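Local coordinates for uncharacterized protein (Escherichia coli O157:H7, PDB 4R29), which probably methylates a zinc-finger cysteine of the host proteins TAB2 and TAB3 with S-adenosylmethionine as donor, blocking NF-kappa-B activation, at residues V79-E82 against A83-P86. The protein carries 1 engineered substitution. Sequence-based numbering, arbitrary orientation.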
# COMPACT_ATOMS: atom_id res chain seq x y z
N VAL A 79 19.67 5.02 0.91
CA VAL A 79 19.25 6.39 1.15
C VAL A 79 18.71 6.96 -0.14
O VAL A 79 18.91 6.37 -1.20
CB VAL A 79 20.41 7.27 1.67
CG1 VAL A 79 20.67 6.97 3.16
CG2 VAL A 79 21.67 7.07 0.80
N CYS A 80 18.01 8.08 -0.04
CA CYS A 80 17.44 8.74 -1.21
C CYS A 80 18.49 9.41 -2.06
O CYS A 80 19.44 9.97 -1.53
CB CYS A 80 16.46 9.82 -0.78
SG CYS A 80 14.84 9.20 -0.38
N PRO A 81 18.29 9.40 -3.38
CA PRO A 81 19.19 10.14 -4.26
C PRO A 81 19.02 11.62 -4.03
O PRO A 81 18.04 12.05 -3.41
CB PRO A 81 18.67 9.79 -5.66
CG PRO A 81 17.21 9.52 -5.45
CD PRO A 81 17.15 8.82 -4.11
N GLU A 82 19.98 12.40 -4.51
CA GLU A 82 19.88 13.84 -4.48
C GLU A 82 18.59 14.21 -5.18
O GLU A 82 17.94 15.20 -4.84
CB GLU A 82 21.09 14.44 -5.18
CG GLU A 82 21.27 15.94 -4.97
CD GLU A 82 22.54 16.47 -5.62
OE1 GLU A 82 22.66 16.36 -6.87
OE2 GLU A 82 23.41 17.00 -4.89
N ALA A 83 18.20 13.40 -6.17
CA ALA A 83 16.97 13.61 -6.94
C ALA A 83 16.47 12.29 -7.56
O ALA A 83 17.26 11.43 -7.96
CB ALA A 83 17.19 14.67 -8.02
N PHE A 84 15.16 12.12 -7.65
CA PHE A 84 14.61 10.89 -8.19
C PHE A 84 14.50 10.91 -9.70
O PHE A 84 14.26 11.97 -10.31
CB PHE A 84 13.23 10.60 -7.60
CG PHE A 84 13.21 10.53 -6.10
CD1 PHE A 84 13.62 9.39 -5.45
CD2 PHE A 84 12.74 11.59 -5.35
CE1 PHE A 84 13.58 9.30 -4.07
CE2 PHE A 84 12.71 11.51 -3.96
CZ PHE A 84 13.13 10.36 -3.32
N GLU A 85 14.66 9.73 -10.30
CA GLU A 85 14.32 9.47 -11.69
C GLU A 85 13.12 8.54 -11.76
O GLU A 85 12.95 7.68 -10.89
CB GLU A 85 15.49 8.77 -12.40
CG GLU A 85 16.69 9.63 -12.71
CD GLU A 85 17.88 8.81 -13.18
OE1 GLU A 85 17.68 7.63 -13.56
OE2 GLU A 85 19.01 9.34 -13.16
N PRO A 86 12.28 8.68 -12.79
CA PRO A 86 11.13 7.79 -13.01
C PRO A 86 11.52 6.32 -13.09
O PRO A 86 12.53 5.96 -13.71
CB PRO A 86 10.60 8.25 -14.37
CG PRO A 86 10.99 9.66 -14.48
CD PRO A 86 12.33 9.77 -13.79
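Cys-80 and Phe-84 set their side chains alike: each has its first side-chain torsion turned so that SG (chi1 -82°) or CG (chi1 -56°) lies trans to the residue's own carbonyl carbon, and the two groups meet across the bend at Pro-81 to Ala-83. The result is a sulfur-aromatic contact within one surface loop, between helix 59-76 and helix 95-103 of this Rossmann-like methyltransferase. The sulfur arrives at the rim of the ring, near its plane: SG is 3.6 Å from Phe-84 CZ, and its line to the ring centroid stands 74° off the ring normal.

Pro-81 fills the inside of the bend. The Pro-81 and Phe-84 side chains cross at about a right angle, and the proline CH2 groups meet the aromatic obliquely, CG reaching Phe-84 CD1 at 3.6 Å while CD touches CE1. No hydrogen bond joins 79-82 to 83-86; what joins them across the bend is side-chain packing. Glu-82, at the outer turn, carries its extended chain away from this cluster.

Phe-84 also touches Pro-108 and Ser-154, and Cys-80 meets the same serine, so the loop packs on the neighbouring loops that carry Pro-108 and Ser-154. The phenylalanine side chain lies about 5 Å from that of Arg-107, an S-adenosylmethionine-binding residue, although the cofactor itself is about 13 Å off. On the aromatic rim, Cys-80 SG sits slightly farther from Phe-84 CE1, at 3.9 Å, than from CZ.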